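PDB 7A0H: F-actin-capping protein subunit alpha from Plasmodium berghei, which probably binds the fast-growing barbed ends of actin filaments independently of calcium and blocks subunit exchange there, forming an atypical asymmetric homodimer. Local coordinates for residues C120-K125 and A159-Y163; Y127-Y132 and I254-E258; L176-D180 and S191-S195. All coordinates share one frame. Residues are numbered along the deposited sequence.

Contact 1: residues C120-K125 and A159-Y163; sequences CNNKLK and ASSVY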
loop_
_atom_site.group_PDB
_atom_site.type_symbol
_atom_site.label_atom_id
_atom_site.label_comp_id
_atom_site.label_asym_id
_atom_site.label_seq_id
_atom_site.Cartn_x
_atom_site.Cartn_y
_atom_site.Cartn_z
ATOM N N CYS A 120 -34.448 4.707 -14.876
ATOM C CA CYS A 120 -33.434 4.288 -13.929
ATOM C C CYS A 120 -32.602 5.462 -13.432
ATOM O O CYS A 120 -32.224 5.483 -12.260
ATOM C CB CYS A 120 -32.538 3.274 -14.523
ATOM S SG CYS A 120 -33.250 1.619 -14.806
ATOM N N ASN A 121 -32.421 6.488 -14.262
ATOM C CA ASN A 121 -31.643 7.651 -13.854
ATOM C C ASN A 121 -32.358 8.413 -12.742
ATOM O O ASN A 121 -31.742 8.818 -11.741
ATOM C CB ASN A 121 -31.421 8.575 -15.073
ATOM C CG ASN A 121 -30.808 9.886 -14.679
ATOM O OD1 ASN A 121 -29.619 9.939 -14.402
ATOM N ND2 ASN A 121 -31.625 10.924 -14.547
ATOM N N ASN A 122 -33.657 8.677 -12.930
ATOM C CA ASN A 122 -34.433 9.404 -11.917
ATOM C C ASN A 122 -34.496 8.681 -10.584
ATOM O O ASN A 122 -34.378 9.312 -9.526
ATOM C CB ASN A 122 -35.868 9.614 -12.396
ATOM C CG ASN A 122 -35.886 10.343 -13.688
ATOM O OD1 ASN A 122 -34.833 10.892 -14.076
ATOM N ND2 ASN A 122 -37.013 10.369 -14.361
ATOM N N LYS A 123 -34.663 7.361 -10.609
ATOM C CA LYS A 123 -34.743 6.644 -9.338
ATOM C C LYS A 123 -33.361 6.623 -8.656
ATOM O O LYS A 123 -33.281 6.708 -7.421
ATOM C CB LYS A 123 -35.145 5.187 -9.562
ATOM C CG LYS A 123 -36.548 4.936 -10.092
ATOM C CD LYS A 123 -37.574 5.846 -9.469
ATOM C CE LYS A 123 -38.993 5.606 -10.114
ATOM N NZ LYS A 123 -39.947 6.572 -9.442
ATOM N N LEU A 124 -32.268 6.521 -9.467
ATOM C CA LEU A 124 -30.892 6.543 -8.922
ATOM C C LEU A 124 -30.625 7.864 -8.267
ATOM O O LEU A 124 -30.218 7.931 -7.119
ATOM C CB LEU A 124 -29.850 6.306 -9.996
ATOM C CG LEU A 124 -28.408 5.999 -9.503
ATOM C CD1 LEU A 124 -28.240 4.661 -8.724
ATOM C CD2 LEU A 124 -27.473 5.969 -10.761
ATOM N N LYS A 125 -30.990 8.939 -8.914
ATOM C CA LYS A 125 -30.807 10.217 -8.247
ATOM C C LYS A 125 -31.667 10.350 -6.998
ATOM O O LYS A 125 -31.206 10.889 -5.975
ATOM C CB LYS A 125 -31.071 11.365 -9.238
ATOM C CG LYS A 125 -29.796 11.407 -10.278
ATOM C CD LYS A 125 -29.744 12.550 -11.209
ATOM C CE LYS A 125 -28.623 12.326 -12.231
ATOM N NZ LYS A 125 -27.239 12.396 -11.649
ATOM N N ALA A 159 -21.353 11.705 -7.595
ATOM C CA ALA A 159 -21.907 11.689 -8.941
ATOM C C ALA A 159 -22.558 10.341 -9.169
ATOM O O ALA A 159 -22.149 9.319 -8.571
ATOM C CB ALA A 159 -20.809 12.019 -9.998
ATOM N N SER A 160 -23.588 10.356 -10.019
ATOM C CA SER A 160 -24.288 9.140 -10.402
ATOM C C SER A 160 -24.753 9.299 -11.845
ATOM O O SER A 160 -25.117 10.408 -12.266
ATOM C CB SER A 160 -25.558 8.864 -9.543
ATOM O OG SER A 160 -26.462 10.022 -9.561
ATOM N N SER A 161 -24.922 8.162 -12.530
ATOM C CA SER A 161 -25.211 8.257 -13.946
ATOM C C SER A 161 -25.818 6.958 -14.363
ATOM O O SER A 161 -25.500 5.950 -13.766
ATOM C CB SER A 161 -23.888 8.501 -14.756
ATOM O OG SER A 161 -24.235 8.563 -16.114
ATOM N N VAL A 162 -26.621 6.941 -15.421
ATOM C CA VAL A 162 -27.035 5.660 -15.985
ATOM C C VAL A 162 -26.748 5.672 -17.489
ATOM O O VAL A 162 -27.129 6.627 -18.196
ATOM C CB VAL A 162 -28.530 5.315 -15.724
ATOM C CG1 VAL A 162 -28.785 3.920 -16.252
ATOM C CG2 VAL A 162 -28.923 5.219 -14.151
ATOM N N TYR A 163 -26.135 4.576 -17.981
ATOM C CA TYR A 163 -25.730 4.433 -19.375
ATOM C C TYR A 163 -26.472 3.294 -20.062
ATOM O O TYR A 163 -26.658 2.224 -19.476
ATOM C CB TYR A 163 -24.163 4.123 -19.539
ATOM C CG TYR A 163 -23.272 5.082 -18.819
ATOM C CD1 TYR A 163 -22.760 6.228 -19.471
ATOM C CD2 TYR A 163 -23.004 4.909 -17.490
ATOM C CE1 TYR A 163 -22.001 7.170 -18.798
ATOM C CE2 TYR A 163 -22.187 5.821 -16.799
ATOM C CZ TYR A 163 -21.683 6.934 -17.437
ATOM O OH TYR A 163 -20.898 7.858 -16.731
HETATM O O HOH W 1 -27.838 9.448 -16.235
#
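A helix lies on a beta strand here, one turn and a half of helix 112-131 running nearly antiparallel (161°) over strand 154-167, with the two short axes 7.8 Å apart. Val162 fills the space beneath the helix: its CG2 lies 3.7 Å from CA of Asn121, 3.8 Å from C of Cys120 and 3.8 Å from CD2 of Leu124. Leu124 CD2 also packs 3.7 Å from Ser160 CB, and Leu124 reaches on to Ile177 of the next strand. Strand 154-167 is an outermost strand, within the chain, of the five-stranded antiparallel sheet that, as in other capping proteins, carries helices across one face; Ser160 and Val162 point to the helix, whereas Ser161 turns to the opposite face, toward strand 66-70. Polar links border this packing. Lys125 NZ donates to Ser160 O (3.0 Å) and to Ser160 OG (3.3 Å). Between helix and strand, a water donates to Asn121 OD1 (2.6 Å) and accepts from Val162 N (2.9 Å), while Asn84 also hydrogen-bonds Asn121 OD1.

Contact 2: residues Y127-Y132 and I254-E258; sequences YVDIYY and IRECE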
loop_
_atom_site.group_PDB
_atom_site.type_symbol
_atom_site.label_atom_id
_atom_site.label_comp_id
_atom_site.label_asym_id
_atom_site.label_seq_id
_atom_site.Cartn_x
_atom_site.Cartn_y
_atom_site.Cartn_z
ATOM N N TYR A 127 -32.646 8.072 -5.032
ATOM C CA TYR A 127 -32.114 7.187 -4.036
ATOM C C TYR A 127 -30.968 7.867 -3.296
ATOM O O TYR A 127 -30.909 7.862 -2.050
ATOM C CB TYR A 127 -31.673 5.925 -4.759
ATOM C CG TYR A 127 -30.740 5.073 -3.912
ATOM C CD1 TYR A 127 -31.215 4.441 -2.826
ATOM C CD2 TYR A 127 -29.326 4.924 -4.218
ATOM C CE1 TYR A 127 -30.423 3.623 -2.031
ATOM C CE2 TYR A 127 -28.534 4.114 -3.479
ATOM C CZ TYR A 127 -29.082 3.484 -2.316
ATOM O OH TYR A 127 -28.277 2.755 -1.481
ATOM N N VAL A 128 -30.041 8.464 -4.048
ATOM C CA VAL A 128 -28.915 9.169 -3.434
ATOM C C VAL A 128 -29.433 10.319 -2.595
ATOM O O VAL A 128 -28.977 10.573 -1.479
ATOM C CB VAL A 128 -27.963 9.676 -4.559
ATOM C CG1 VAL A 128 -26.963 10.665 -4.008
ATOM C CG2 VAL A 128 -27.328 8.489 -5.227
ATOM N N ASP A 129 -30.380 11.040 -3.131
ATOM C CA ASP A 129 -30.952 12.161 -2.410
ATOM C C ASP A 129 -31.553 11.719 -1.092
ATOM O O ASP A 129 -31.442 12.410 -0.056
ATOM C CB ASP A 129 -32.050 12.764 -3.314
ATOM C CG ASP A 129 -32.733 13.938 -2.700
ATOM O OD1 ASP A 129 -32.034 14.809 -2.145
ATOM O OD2 ASP A 129 -33.974 14.024 -2.822
ATOM N N ILE A 130 -32.244 10.587 -1.104
ATOM C CA ILE A 130 -32.921 10.212 0.132
ATOM C C ILE A 130 -31.946 9.632 1.159
ATOM O O ILE A 130 -32.101 9.860 2.350
ATOM C CB ILE A 130 -34.050 9.221 -0.180
ATOM C CG1 ILE A 130 -35.145 9.940 -0.973
ATOM C CG2 ILE A 130 -34.671 8.672 1.097
ATOM C CD1 ILE A 130 -36.246 8.988 -1.542
ATOM N N TYR A 131 -30.976 8.833 0.727
ATOM C CA TYR A 131 -30.217 7.978 1.631
ATOM C C TYR A 131 -28.740 8.346 1.897
ATOM O O TYR A 131 -28.201 7.887 2.916
ATOM C CB TYR A 131 -30.223 6.546 1.083
ATOM C CG TYR A 131 -31.566 6.004 1.135
ATOM C CD1 TYR A 131 -32.132 5.677 2.341
ATOM C CD2 TYR A 131 -32.284 5.778 0.006
ATOM C CE1 TYR A 131 -33.397 5.187 2.411
ATOM C CE2 TYR A 131 -33.482 5.292 0.064
ATOM C CZ TYR A 131 -34.064 4.990 1.268
ATOM O OH TYR A 131 -35.338 4.474 1.314
ATOM N N TYR A 132 -28.069 9.104 1.008
ATOM C CA TYR A 132 -26.679 9.560 1.214
ATOM C C TYR A 132 -26.641 10.804 2.107
ATOM O O TYR A 132 -27.430 11.738 1.958
ATOM C CB TYR A 132 -25.988 9.878 -0.162
ATOM C CG TYR A 132 -25.558 8.630 -0.926
ATOM C CD1 TYR A 132 -24.369 8.570 -1.667
ATOM C CD2 TYR A 132 -26.333 7.488 -0.864
ATOM C CE1 TYR A 132 -23.961 7.386 -2.284
ATOM C CE2 TYR A 132 -25.968 6.330 -1.497
ATOM C CZ TYR A 132 -24.775 6.260 -2.219
ATOM O OH TYR A 132 -24.411 5.017 -2.802
ATOM N N ILE A 254 -30.227 -2.390 -5.093
ATOM C CA ILE A 254 -29.074 -1.549 -4.800
ATOM C C ILE A 254 -29.169 -1.006 -3.384
ATOM O O ILE A 254 -28.172 -1.009 -2.636
ATOM C CB ILE A 254 -28.961 -0.414 -5.848
ATOM C CG1 ILE A 254 -28.465 -0.980 -7.187
ATOM C CG2 ILE A 254 -28.014 0.652 -5.395
ATOM C CD1 ILE A 254 -28.785 -0.049 -8.328
ATOM N N ARG A 255 -30.374 -0.538 -2.982
ATOM C CA ARG A 255 -30.552 -0.031 -1.612
ATOM C C ARG A 255 -30.135 -1.088 -0.579
ATOM O O ARG A 255 -29.399 -0.814 0.377
ATOM C CB ARG A 255 -32.013 0.420 -1.395
ATOM C CG ARG A 255 -32.371 0.778 0.071
ATOM C CD ARG A 255 -33.787 1.404 0.214
ATOM N NE ARG A 255 -34.814 0.527 -0.377
ATOM C CZ ARG A 255 -35.990 0.945 -0.791
ATOM N NH1 ARG A 255 -36.325 2.249 -0.639
ATOM N NH2 ARG A 255 -36.808 0.064 -1.343
ATOM N N GLU A 256 -30.518 -2.331 -0.822
ATOM C CA GLU A 256 -30.232 -3.401 0.127
ATOM C C GLU A 256 -28.776 -3.822 0.080
ATOM O O GLU A 256 -28.169 -4.144 1.119
ATOM C CB GLU A 256 -31.120 -4.596 -0.238
ATOM C CG GLU A 256 -31.172 -5.683 0.786
ATOM C CD GLU A 256 -31.557 -7.051 0.196
ATOM O OE1 GLU A 256 -31.693 -7.167 -1.055
ATOM O OE2 GLU A 256 -31.656 -8.022 1.001
ATOM N N CYS A 257 -28.232 -3.979 -1.117
ATOM C CA CYS A 257 -26.797 -4.340 -1.201
ATOM C C CYS A 257 -25.897 -3.276 -0.560
ATOM O O CYS A 257 -24.930 -3.613 0.147
ATOM C CB CYS A 257 -26.480 -4.601 -2.657
ATOM S SG CYS A 257 -27.325 -6.115 -3.278
ATOM N N GLU A 258 -26.267 -2.005 -0.634
ATOM C CA GLU A 258 -25.401 -0.995 -0.026
ATOM C C GLU A 258 -25.541 -1.052 1.475
ATOM O O GLU A 258 -24.564 -0.883 2.214
ATOM C CB GLU A 258 -25.720 0.381 -0.611
ATOM C CG GLU A 258 -25.259 0.489 -2.206
ATOM C CD GLU A 258 -25.153 1.910 -2.724
ATOM O OE1 GLU A 258 -25.681 2.810 -2.073
ATOM O OE2 GLU A 258 -24.613 2.149 -3.790
HETATM O O HOH W 2 -29.073 1.847 1.134
#
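Tyr127, near the C-terminal end of helix 112-131, reaches toward helix 243-266 and is buried by 254-258 more than any other residue of 127-132. The Tyr127 ring packs against aliphatic carbon, Tyr127 CE1 lying 3.6 Å from Arg255 CB and Tyr127 CE2 4.0 Å from Ile254 CG2, and Tyr127 OH donates to Glu258 OE1 at 2.7 Å. A water joins Tyr127 OH (2.9 Å) to Arg255 O (2.8 Å). One helical turn on, Tyr131 OH accepts a hydrogen bond from Arg255 NH1 at 3.1 Å, at the more open margin of the contact. Tyr132, the first residue to leave helical geometry, brings its OH to Glu258 OE1 at 2.6 Å, so Glu258 OE1 accepts hydrogen bonds from both tyrosine hydroxyls. The short helical segments cross at -45° with axes 12.2 Å apart, a spacing that long tyrosines can span. Both helices lie on the central sheet of the capping-protein fold, where Ser194 holds the other oxygen, Glu258 OE2; Leu286 of the second subunit packs on Tyr127, Tyr131 and Glu258, and its Pro285 on Tyr132. Three hydrogen-bonding partners spread over the two oxygens imply that the buried Glu258 carboxylate is stabilised by hydrogen bonding.

Contact 3: residues L176-D180 and S191-S195; sequences LICCD and SWRSS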
loop_
_atom_site.group_PDB
_atom_site.type_symbol
_atom_site.label_atom_id
_atom_site.label_comp_id
_atom_site.label_asym_id
_atom_site.label_seq_id
_atom_site.Cartn_x
_atom_site.Cartn_y
_atom_site.Cartn_z
ATOM N N LEU A 176 -24.488 3.617 -11.907
ATOM C CA LEU A 176 -23.224 3.922 -11.235
ATOM C C LEU A 176 -23.345 5.104 -10.286
ATOM O O LEU A 176 -23.883 6.194 -10.636
ATOM C CB LEU A 176 -22.149 4.261 -12.278
ATOM C CG LEU A 176 -20.713 4.673 -11.833
ATOM C CD1 LEU A 176 -20.019 3.509 -11.151
ATOM C CD2 LEU A 176 -19.900 5.110 -13.130
ATOM N N ILE A 177 -22.849 4.866 -9.068
ATOM C CA ILE A 177 -22.772 5.913 -8.042
ATOM C C ILE A 177 -21.297 6.110 -7.625
ATOM O O ILE A 177 -20.611 5.129 -7.304
ATOM C CB ILE A 177 -23.592 5.586 -6.790
ATOM C CG1 ILE A 177 -25.050 5.289 -7.135
ATOM C CG2 ILE A 177 -23.526 6.790 -5.800
ATOM C CD1 ILE A 177 -25.949 4.735 -5.815
ATOM N N CYS A 178 -20.927 7.365 -7.476
ATOM C CA CYS A 178 -19.546 7.704 -7.070
ATOM C C CYS A 178 -19.525 8.743 -5.981
ATOM O O CYS A 178 -20.188 9.813 -6.093
ATOM C CB CYS A 178 -18.737 8.324 -8.283
ATOM S SG CYS A 178 -18.773 7.354 -9.722
ATOM N N CYS A 179 -18.740 8.481 -4.924
ATOM C CA CYS A 179 -18.453 9.538 -3.947
ATOM C C CYS A 179 -16.962 9.507 -3.605
ATOM O O CYS A 179 -16.350 8.443 -3.442
ATOM C CB CYS A 179 -19.348 9.456 -2.648
ATOM S SG CYS A 179 -21.190 9.936 -2.827
ATOM N N ASP A 180 -16.402 10.703 -3.505
ATOM C CA ASP A 180 -15.005 10.961 -3.215
ATOM C C ASP A 180 -14.963 11.996 -2.103
ATOM O O ASP A 180 -15.642 13.038 -2.181
ATOM C CB ASP A 180 -14.240 11.495 -4.446
ATOM C CG ASP A 180 -13.988 10.415 -5.506
ATOM O OD1 ASP A 180 -13.592 9.259 -5.251
ATOM O OD2 ASP A 180 -14.220 10.762 -6.644
ATOM N N SER A 191 -12.549 6.835 -1.810
ATOM C CA SER A 191 -13.545 6.665 -2.862
ATOM C C SER A 191 -14.568 5.562 -2.546
ATOM O O SER A 191 -14.221 4.471 -2.073
ATOM C CB SER A 191 -12.870 6.319 -4.149
ATOM O OG SER A 191 -12.184 5.089 -3.908
ATOM N N TRP A 192 -15.819 5.876 -2.834
ATOM C CA TRP A 192 -16.935 4.942 -2.918
ATOM C C TRP A 192 -17.392 4.892 -4.364
ATOM O O TRP A 192 -17.688 5.928 -4.976
ATOM C CB TRP A 192 -18.061 5.385 -1.992
ATOM C CG TRP A 192 -19.403 4.629 -2.050
ATOM C CD1 TRP A 192 -20.450 4.885 -2.893
ATOM C CD2 TRP A 192 -19.816 3.547 -1.230
ATOM N NE1 TRP A 192 -21.474 4.049 -2.651
ATOM C CE2 TRP A 192 -21.140 3.206 -1.630
ATOM C CE3 TRP A 192 -19.218 2.843 -0.178
ATOM C CZ2 TRP A 192 -21.869 2.176 -1.033
ATOM C CZ3 TRP A 192 -19.952 1.828 0.442
ATOM C CH2 TRP A 192 -21.271 1.501 -0.002
ATOM N N ARG A 193 -17.407 3.688 -4.905
ATOM C CA ARG A 193 -17.830 3.384 -6.263
ATOM C C ARG A 193 -18.802 2.183 -6.232
ATOM O O ARG A 193 -18.426 1.066 -5.836
ATOM C CB ARG A 193 -16.593 3.067 -7.138
ATOM C CG ARG A 193 -15.645 4.252 -7.414
ATOM C CD ARG A 193 -16.385 5.297 -7.970
ATOM N NE ARG A 193 -15.672 6.441 -8.430
ATOM C CZ ARG A 193 -15.307 7.489 -7.718
ATOM N NH1 ARG A 193 -15.535 7.556 -6.437
ATOM N NH2 ARG A 193 -14.677 8.501 -8.341
ATOM N N SER A 194 -20.033 2.393 -6.679
ATOM C CA SER A 194 -21.081 1.351 -6.631
ATOM C C SER A 194 -21.656 1.169 -8.030
ATOM O O SER A 194 -22.279 2.096 -8.592
ATOM C CB SER A 194 -22.192 1.720 -5.628
ATOM O OG SER A 194 -23.236 0.738 -5.648
ATOM N N SER A 195 -21.441 0.017 -8.612
ATOM C CA SER A 195 -21.730 -0.110 -10.020
ATOM C C SER A 195 -22.584 -1.324 -10.304
ATOM O O SER A 195 -22.378 -2.394 -9.700
ATOM C CB SER A 195 -20.346 -0.139 -10.884
ATOM O OG SER A 195 -19.556 -1.235 -10.469
#
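The two strands of a beta hairpin, 170-183 and 187-200, pair within the five-stranded antiparallel sheet, close to the chain centre. Backbone hydrogen bonds set the register: Ile177 and Ser194 form one hydrogen-bonded pair (N to O 2.9 Å each way), Cys179 and Trp192 the next (Cys179 N to Trp192 O 2.8 Å, Trp192 N to Cys179 O 2.7 Å). CA-H...O contacts, such as Cys178 CA to Trp192 O at 3.3 Å, lie between. Ile177, Cys179, Trp192 and Ser194 share the face that meets helices 112-131 and 243-266, and Pro285 of the second subunit packs on Cys179 and Trp192; Cys179 forms a disulfide with Cys158. The other face carries Leu176, whose CD1 touches Ser195 CB at 3.7 Å, and the charged pair. Arg193 crosses diagonally to Asp180, Cys178 SG lying over its guanidinium face, while Arg193 NE is held by the Tyr57 carbonyl. The salt bridge is two-pronged: Arg193 NH1 to Asp180 OD1 at 2.8 Å, Arg193 NH2 to Asp180 OD2 at 2.9 Å.

The centre of contact 3 lies about 4 Å from the centre of the chain, those of contacts 1 and 2 about 13 and 15 Å, though all three are largely buried. Contacts 1 and 2 use successive parts of helix 112-131, first against strand 154-167, then against helix 243-266. Contact 3 adjoins both: Leu176 O pairs with Ser161 N (2.9 Å) of the neighbouring strand, and Ile177 CD1 packs 3.5 Å from Tyr127 CE2 on the helix-bearing face. Their chemistry differs, with regular backbone pairing within the sheet, aliphatic packing bordered by lysine and water at its edge, and a tyrosine-carboxylate network between helices. Contacts 2 and 3 both touch the second subunit; contact 1 does not.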